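Local coordinates for protein putative 4-Hydroxy-2-oxoglutarate aldolase / 2-dehydro-3-deoxyphosphogluconate aldolase (Yersinia enterocolitica, PDB 3LM7) that is a putative aldolase of the KDGP aldolase family, probably built on a TIM-barrel fold, at residues T7-R12 with E35-V40; D65-V70 with Q91-N96. All coordinates share one frame; numbering follows the deposited sequence.

Contact 1 and contact 2 meet along neighbouring strands of one parallel sheet, their centres about 11 Å apart. Contact 1 (7-12 with 35-40) lays the N-terminal loop against the start of strand 38-43 and is only partly buried; rings, a proline and a water do most of its work, with one direct hydrogen bond. Contact 2 (65-70 with 91-96) is buried and pairs strands 68-71 and 94-95 through backbone bonds and amide, hydroxyl and imidazole groups. Probable hydrogen bonds between strand 38-43 and segment 65-70, from Val40 N to Ala67 O and from Ser69 N to Val40 O, join the two, while Thr7 O packs against Gln93 CD.

Contact 1: residues T7-R12 with E35-V40; sequences TPNYYR and EGHVLV
His37 is gripped from two directions by the loop 7-12. Its ND1 donates to Asn9 O at 3.0 Å; the oxygen lies in the imidazole plane, yet the donor sits well above the carbonyl plane of Asn9 rather than on a lone pair. Tyr11 CB stands over one face of the His37 ring, 4.0 Å from its centroid, a CH-pi contact. Tyr11 CG is anti to the backbone N (chi1 175°), which sets the phenol ring edge-on to the imidazole face, and Tyr11 CD1 comes 3.6 Å from His37 NE2. The two planes are 83° apart, a T-shaped pair with the tyrosine edge toward the histidine face.

Asn9 also has CG anti to its own N, and its amide plane is turned 50° from the imidazole, with Asn9 CG 3.5 Å from His37 ND1. Asn9 CB rests on Gly36 O. Farther along, Pro8 CG meets Leu39 CD1 at 3.7 Å, an apolar touch between the proline ring and the leucine tip. A water accepts from Asn9 N and donates to Val38 O, bridging the backbones between these two patches. Helix 234-247 adjoins the aromatic end, where Leu241 touches His37 and Val244 touches Tyr11. Asn9 and His37 each centre an inverse gamma turn, and together the segments pack an N-terminal loop onto the start of a TIM-barrel strand.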
ATOM      1  N   THR A   7      11.164   4.302   9.137  1.00 10.79           N
ATOM      2  CA  THR A   7      10.583   3.281   8.257  1.00  9.82           C
ATOM      3  C   THR A   7      11.624   2.790   7.242  1.00 10.65           C
ATOM      4  O   THR A   7      12.527   3.577   6.880  1.00  9.42           O
ATOM      5  CB  THR A   7       9.399   3.868   7.487  1.00 10.15           C
ATOM      6  OG1 THR A   7       9.858   4.980   6.723  1.00  9.17           O
ATOM      7  CG2 THR A   7       8.266   4.343   8.473  1.00  9.41           C
ATOM      8  N   PRO A   8      11.548   1.495   6.803  1.00 10.77           N
ATOM      9  CA  PRO A   8      12.516   0.955   5.834  1.00 10.92           C
ATOM     10  C   PRO A   8      12.498   1.749   4.512  1.00 10.99           C
ATOM     11  O   PRO A   8      11.461   2.340   4.123  1.00 10.13           O
ATOM     12  CB  PRO A   8      11.988  -0.474   5.531  1.00 10.10           C
ATOM     13  CG  PRO A   8      11.326  -0.849   6.880  1.00 10.61           C
ATOM     14  CD  PRO A   8      10.619   0.451   7.268  1.00 11.64           C
ATOM     15  N   ASN A   9      13.620   1.709   3.800  1.00 11.76           N
ATOM     16  CA  ASN A   9      13.678   2.330   2.443  1.00 12.76           C
ATOM     17  C   ASN A   9      13.237   1.327   1.402  1.00 11.19           C
ATOM     18  O   ASN A   9      14.044   0.719   0.710  1.00 10.88           O
ATOM     19  CB  ASN A   9      15.126   2.749   2.115  1.00 14.37           C
ATOM     20  CG  ASN A   9      15.236   3.552   0.764  1.00 22.50           C
ATOM     21  OD1 ASN A   9      14.206   3.960   0.122  1.00 25.63           O
ATOM     22  ND2 ASN A   9      16.520   3.777   0.325  1.00 30.32           N
ATOM     23  N   TYR A  10      11.935   1.143   1.267  1.00 10.37           N
ATOM     24  CA  TYR A  10      11.451   0.188   0.323  1.00 10.82           C
ATOM     25  C   TYR A  10      11.752   0.706  -1.069  1.00 12.62           C
ATOM     26  O   TYR A  10      11.631   1.886  -1.345  1.00 12.18           O
ATOM     27  CB  TYR A  10       9.927   0.073   0.409  1.00 10.57           C
ATOM     28  CG  TYR A  10       9.436  -0.314   1.800  1.00  9.28           C
ATOM     29  CD1 TYR A  10       9.374  -1.644   2.198  1.00  9.18           C
ATOM     30  CD2 TYR A  10       8.957   0.691   2.685  1.00  9.19           C
ATOM     31  CE1 TYR A  10       8.904  -2.022   3.489  1.00  5.10           C
ATOM     32  CE2 TYR A  10       8.478   0.336   3.941  1.00  6.95           C
ATOM     33  CZ  TYR A  10       8.449  -1.017   4.331  1.00  7.71           C
ATOM     34  OH  TYR A  10       7.876  -1.302   5.562  1.00  8.85           O
ATOM     35  N   TYR A  11      12.083  -0.210  -1.943  1.00 10.95           N
ATOM     36  CA  TYR A  11      12.272   0.174  -3.331  1.00 10.31           C
ATOM     37  C   TYR A  11      10.895   0.396  -3.928  1.00  9.12           C
ATOM     38  O   TYR A  11      10.020  -0.521  -3.888  1.00  8.97           O
ATOM     39  CB  TYR A  11      12.979  -0.930  -4.073  1.00  7.50           C
ATOM     40  CG  TYR A  11      13.093  -0.641  -5.576  1.00 11.13           C
ATOM     41  CD1 TYR A  11      14.097   0.271  -6.066  1.00 11.31           C
ATOM     42  CD2 TYR A  11      12.238  -1.267  -6.482  1.00 11.45           C
ATOM     43  CE1 TYR A  11      14.223   0.529  -7.458  1.00 15.57           C
ATOM     44  CE2 TYR A  11      12.340  -1.002  -7.864  1.00 13.48           C
ATOM     45  CZ  TYR A  11      13.338  -0.116  -8.326  1.00 13.16           C
ATOM     46  OH  TYR A  11      13.403   0.112  -9.668  1.00 13.32           O
ATOM     47  N   ARG A  12      10.689   1.584  -4.525  1.00  8.67           N
ATOM     48  CA  ARG A  12       9.356   1.977  -5.072  1.00 11.12           C
ATOM     49  C   ARG A  12       8.202   1.648  -4.148  1.00 12.50           C
ATOM     50  O   ARG A  12       7.113   1.219  -4.591  1.00 12.33           O
ATOM     51  CB  ARG A  12       9.087   1.316  -6.435  1.00 12.21           C
ATOM     52  CG  ARG A  12      10.099   1.799  -7.490  1.00 13.24           C
ATOM     53  CD  ARG A  12       9.613   1.526  -8.886  1.00 24.10           C
ATOM     54  NE  ARG A  12      10.619   2.151  -9.736  1.00 33.58           N
ATOM     55  CZ  ARG A  12      10.636   2.082 -11.062  1.00 39.70           C
ATOM     56  NH1 ARG A  12       9.651   1.431 -11.692  1.00 36.63           N
ATOM     57  NH2 ARG A  12      11.638   2.668 -11.749  1.00 37.63           N
ATOM     58  N   GLU A  35      21.857  -0.167  -2.563  1.00 12.29           N
ATOM     59  CA  GLU A  35      21.417   1.222  -2.850  1.00 12.34           C
ATOM     60  C   GLU A  35      20.468   1.706  -1.742  1.00 13.24           C
ATOM     61  O   GLU A  35      19.513   2.430  -2.021  1.00 12.58           O
ATOM     62  CB  GLU A  35      20.741   1.343  -4.232  1.00 13.73           C
ATOM     63  CG  GLU A  35      21.825   1.053  -5.343  1.00 15.35           C
ATOM     64  CD  GLU A  35      21.325   1.027  -6.746  1.00 19.18           C
ATOM     65  OE1 GLU A  35      20.141   1.305  -7.037  1.00 18.74           O
ATOM     66  OE2 GLU A  35      22.177   0.709  -7.581  1.00 20.46           O
ATOM     67  N   GLY A  36      20.768   1.286  -0.506  1.00 12.70           N
ATOM     68  CA  GLY A  36      19.941   1.604   0.647  1.00 12.84           C
ATOM     69  C   GLY A  36      18.628   0.826   0.831  1.00 12.37           C
ATOM     70  O   GLY A  36      17.995   1.020   1.873  1.00 11.65           O
ATOM     71  N   HIS A  37      18.218  -0.009  -0.135  1.00  9.90           N
ATOM     72  CA  HIS A  37      16.911  -0.725  -0.053  1.00  9.99           C
ATOM     73  C   HIS A  37      17.046  -2.054   0.742  1.00 10.03           C
ATOM     74  O   HIS A  37      16.701  -3.157   0.262  1.00  9.81           O
ATOM     75  CB  HIS A  37      16.310  -0.991  -1.450  1.00 10.81           C
ATOM     76  CG  HIS A  37      16.167   0.251  -2.263  1.00 12.51           C
ATOM     77  ND1 HIS A  37      15.332   1.292  -1.903  1.00 10.40           N
ATOM     78  CD2 HIS A  37      16.785   0.635  -3.411  1.00 12.56           C
ATOM     79  CE1 HIS A  37      15.442   2.267  -2.798  1.00 12.06           C
ATOM     80  NE2 HIS A  37      16.333   1.899  -3.704  1.00  9.34           N
ATOM     81  N   VAL A  38      17.492  -1.897   1.984  1.00  8.27           N
ATOM     82  CA  VAL A  38      17.847  -3.018   2.823  1.00  8.18           C
ATOM     83  C   VAL A  38      17.722  -2.610   4.278  1.00  8.67           C
ATOM     84  O   VAL A  38      17.867  -1.448   4.646  1.00  8.31           O
ATOM     85  CB  VAL A  38      19.272  -3.538   2.498  1.00  8.44           C
ATOM     86  CG1 VAL A  38      20.408  -2.462   2.889  1.00  5.82           C
ATOM     87  CG2 VAL A  38      19.556  -4.861   3.127  1.00  8.15           C
ATOM     88  N   LEU A  39      17.393  -3.614   5.065  1.00  6.92           N
ATOM     89  CA  LEU A  39      17.472  -3.598   6.490  1.00  8.34           C
ATOM     90  C   LEU A  39      18.555  -4.619   6.875  1.00  9.51           C
ATOM     91  O   LEU A  39      18.565  -5.790   6.420  1.00 11.10           O
ATOM     92  CB  LEU A  39      16.122  -4.014   7.100  1.00  8.46           C
ATOM     93  CG  LEU A  39      14.995  -3.025   6.777  1.00  6.14           C
ATOM     94  CD1 LEU A  39      13.621  -3.749   6.967  1.00  5.00           C
ATOM     95  CD2 LEU A  39      15.176  -1.788   7.715  1.00  9.03           C
ATOM     96  N   VAL A  40      19.512  -4.157   7.672  1.00  8.11           N
ATOM     97  CA  VAL A  40      20.630  -4.950   8.058  1.00  7.81           C
ATOM     98  C   VAL A  40      20.409  -5.512   9.424  1.00  7.59           C
ATOM     99  O   VAL A  40      20.211  -4.719  10.389  1.00  7.91           O
ATOM    100  CB  VAL A  40      21.882  -3.996   8.068  1.00  9.63           C
ATOM    101  CG1 VAL A  40      23.060  -4.701   8.629  1.00 11.99           C
ATOM    102  CG2 VAL A  40      22.125  -3.499   6.651  1.00 11.07           C
TER
HETATM  103  O   HOH W   1      15.940   0.679   4.968  1.00 12.15           O

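Contact 2: residues D65-V70 with Q91-N96; sequences DNALSV and QPQHVN
Ser69 OG and His94 ND1 lie 2.7 Å apart in a hydrogen bond that either could donate, the hydroxyl sitting at the imidazole edge. Ser69 OG and His94 CG are both anti to their backbone N (chi1 177° and -173°), and the side chains rise from the same face of the sheet at a parallel bridge. Ser69 OG is also bonded to Asn18 OD1, and His94 NE2 to Glu191 OE1, so the pair belongs to a longer polar chain.

One residue on, Val70 N donates to His94 O at 2.9 Å, and Val70 O receives Asn96 N at 3.0 Å. Asn96 ND2 adds a second grip on Val70 O, from above the carbonyl plane, while Asn96 OD1 is held by Lys163 and Asn117. At the other end Asn66 ND2 donates to Gln91 O at 3.0 Å, on a lone pair. Lys5 O accepts from both Asn66 ND2 and Gln93 NE2, and a water joins Gln93 NE2 to Asp65 O. The extended Gln93 chain lies over Asn66 O, with Gln93 CG at 3.1 Å.

On the face bearing Val70, its CG2 packs 3.7 Å from Pro92 CG. This is a beta-alpha-beta crossover, with helix 80-90 connecting strands 68-71 and 94-95. Its chemistry implies two differing faces: apolar toward the helices, and, around Ser69 and His94, largely polar though Leu39 packs there. As in a TIM barrel, that face probably points inward, its linked bonds fixing the His94 ring.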
ATOM      1  N   ASP A  65      22.292   4.938   8.148  1.00 13.34           N
ATOM      2  CA  ASP A  65      21.119   5.816   8.163  1.00 12.20           C
ATOM      3  C   ASP A  65      19.906   5.138   8.858  1.00  9.90           C
ATOM      4  O   ASP A  65      18.790   5.361   8.424  1.00  8.88           O
ATOM      5  CB  ASP A  65      20.652   6.203   6.723  1.00 14.07           C
ATOM      6  CG  ASP A  65      21.782   6.822   5.882  1.00 21.52           C
ATOM      7  OD1 ASP A  65      22.739   7.305   6.492  1.00 25.06           O
ATOM      8  OD2 ASP A  65      21.706   6.781   4.630  1.00 19.73           O
ATOM      9  N   ASN A  66      20.171   4.370   9.911  1.00  8.71           N
ATOM     10  CA  ASN A  66      19.120   3.672  10.709  1.00  8.78           C
ATOM     11  C   ASN A  66      18.445   2.464  10.052  1.00  9.71           C
ATOM     12  O   ASN A  66      17.384   2.004  10.523  1.00  8.62           O
ATOM     13  CB  ASN A  66      18.056   4.620  11.212  1.00  9.02           C
ATOM     14  CG  ASN A  66      17.462   4.134  12.541  1.00  6.27           C
ATOM     15  OD1 ASN A  66      18.184   3.500  13.349  1.00  9.13           O
ATOM     16  ND2 ASN A  66      16.153   4.343  12.731  1.00  8.22           N
ATOM     17  N   ALA A  67      19.061   1.956   8.985  1.00  8.33           N
ATOM     18  CA  ALA A  67      18.442   0.848   8.230  1.00  8.25           C
ATOM     19  C   ALA A  67      18.789  -0.454   8.929  1.00  9.27           C
ATOM     20  O   ALA A  67      19.344  -1.356   8.334  1.00 10.46           O
ATOM     21  CB  ALA A  67      18.893   0.896   6.794  1.00  9.68           C
ATOM     22  N   LEU A  68      18.391  -0.525  10.211  1.00  8.05           N
ATOM     23  CA  LEU A  68      18.760  -1.571  11.127  1.00  8.09           C
ATOM     24  C   LEU A  68      17.504  -2.410  11.424  1.00  8.39           C
ATOM     25  O   LEU A  68      16.422  -1.851  11.612  1.00  6.67           O
ATOM     26  CB  LEU A  68      19.260  -0.897  12.429  1.00 10.19           C
ATOM     27  CG  LEU A  68      19.477  -1.818  13.650  1.00 13.98           C
ATOM     28  CD1 LEU A  68      20.553  -2.805  13.471  1.00 11.90           C
ATOM     29  CD2 LEU A  68      19.810  -0.928  14.898  1.00 19.37           C
ATOM     30  N   SER A  69      17.673  -3.738  11.457  1.00  7.74           N
ATOM     31  CA  SER A  69      16.630  -4.674  11.887  1.00  8.11           C
ATOM     32  C   SER A  69      17.153  -5.346  13.141  1.00  6.40           C
ATOM     33  O   SER A  69      18.176  -6.082  13.092  1.00  8.72           O
ATOM     34  CB  SER A  69      16.454  -5.750  10.796  1.00  7.40           C
ATOM     35  OG  SER A  69      15.509  -6.703  11.233  1.00  9.58           O
ATOM     36  N   VAL A  70      16.497  -5.123  14.276  1.00  5.99           N
ATOM     37  CA  VAL A  70      16.892  -5.808  15.536  1.00  7.10           C
ATOM     38  C   VAL A  70      16.442  -7.295  15.495  1.00  9.41           C
ATOM     39  O   VAL A  70      15.255  -7.546  15.342  1.00 10.08           O
ATOM     40  CB  VAL A  70      16.262  -5.105  16.757  1.00  5.61           C
ATOM     41  CG1 VAL A  70      16.667  -5.870  18.040  1.00  8.18           C
ATOM     42  CG2 VAL A  70      16.725  -3.626  16.727  1.00  8.02           C
ATOM     43  N   GLN A  91      15.467   2.563  18.683  1.00  8.32           N
ATOM     44  CA  GLN A  91      14.515   3.118  17.697  1.00  7.64           C
ATOM     45  C   GLN A  91      14.956   2.844  16.271  1.00  8.08           C
ATOM     46  O   GLN A  91      15.163   3.801  15.472  1.00  9.51           O
ATOM     47  CB  GLN A  91      14.355   4.644  17.904  1.00  9.33           C
ATOM     48  CG  GLN A  91      13.819   4.971  19.302  1.00  7.62           C
ATOM     49  CD  GLN A  91      12.300   4.753  19.354  1.00  9.17           C
ATOM     50  OE1 GLN A  91      11.572   5.258  18.517  1.00 10.30           O
ATOM     51  NE2 GLN A  91      11.831   4.031  20.371  1.00  7.76           N
ATOM     52  N   PRO A  92      15.047   1.560  15.899  1.00  7.14           N
ATOM     53  CA  PRO A  92      15.435   1.180  14.557  1.00  6.82           C
ATOM     54  C   PRO A  92      14.288   1.312  13.578  1.00  7.80           C
ATOM     55  O   PRO A  92      13.153   1.726  13.974  1.00 10.02           O
ATOM     56  CB  PRO A  92      15.767  -0.324  14.723  1.00  7.03           C
ATOM     57  CG  PRO A  92      14.635  -0.798  15.643  1.00  7.71           C
ATOM     58  CD  PRO A  92      14.561   0.388  16.676  1.00  6.58           C
ATOM     59  N   GLN A  93      14.553   0.929  12.313  1.00  7.50           N
ATOM     60  CA  GLN A  93      13.503   0.872  11.304  1.00  6.82           C
ATOM     61  C   GLN A  93      12.673  -0.403  11.397  1.00  6.94           C
ATOM     62  O   GLN A  93      11.540  -0.423  10.925  1.00  8.76           O
ATOM     63  CB  GLN A  93      14.067   0.978   9.879  1.00  7.18           C
ATOM     64  CG  GLN A  93      14.432   2.474   9.583  1.00  6.78           C
ATOM     65  CD  GLN A  93      15.208   2.603   8.272  1.00  8.32           C
ATOM     66  OE1 GLN A  93      15.333   1.632   7.525  1.00  8.64           O
ATOM     67  NE2 GLN A  93      15.776   3.813   8.005  1.00  8.42           N
ATOM     68  N   HIS A  94      13.211  -1.423  12.031  1.00  7.03           N
ATOM     69  CA  HIS A  94      12.592  -2.747  11.945  1.00  6.32           C
ATOM     70  C   HIS A  94      12.925  -3.589  13.163  1.00  5.77           C
ATOM     71  O   HIS A  94      14.087  -3.556  13.650  1.00  5.70           O
ATOM     72  CB  HIS A  94      13.146  -3.489  10.685  1.00  5.49           C
ATOM     73  CG  HIS A  94      12.452  -4.791  10.426  1.00  7.65           C
ATOM     74  ND1 HIS A  94      12.935  -5.986  10.900  1.00  5.49           N
ATOM     75  CD2 HIS A  94      11.301  -5.081   9.757  1.00  6.37           C
ATOM     76  CE1 HIS A  94      12.142  -6.965  10.495  1.00  4.52           C
ATOM     77  NE2 HIS A  94      11.136  -6.439   9.814  1.00  4.90           N
ATOM     78  N   VAL A  95      11.936  -4.388  13.626  1.00  4.64           N
ATOM     79  CA  VAL A  95      12.157  -5.229  14.791  1.00  5.46           C
ATOM     80  C   VAL A  95      11.591  -6.614  14.471  1.00  6.20           C
ATOM     81  O   VAL A  95      10.461  -6.698  13.976  1.00  6.05           O
ATOM     82  CB  VAL A  95      11.352  -4.671  16.020  1.00  6.25           C
ATOM     83  CG1 VAL A  95      11.366  -5.644  17.263  1.00  3.87           C
ATOM     84  CG2 VAL A  95      11.871  -3.215  16.417  1.00  6.23           C
ATOM     85  N   ASN A  96      12.361  -7.673  14.731  1.00  5.86           N
ATOM     86  CA  ASN A  96      11.856  -9.018  14.593  1.00  4.68           C
ATOM     87  C   ASN A  96      11.239  -9.403  15.935  1.00  5.88           C
ATOM     88  O   ASN A  96      11.934  -9.357  16.965  1.00  6.10           O
ATOM     89  CB  ASN A  96      12.983 -10.017  14.302  1.00  4.39           C
ATOM     90  CG  ASN A  96      13.496  -9.912  12.850  1.00  7.53           C
ATOM     91  OD1 ASN A  96      12.883 -10.443  11.906  1.00  6.64           O
ATOM     92  ND2 ASN A  96      14.574  -9.172  12.677  1.00  6.84           N
TER
HETATM   93  O   HOH W   2      17.341   5.041   5.887  1.00 25.77           O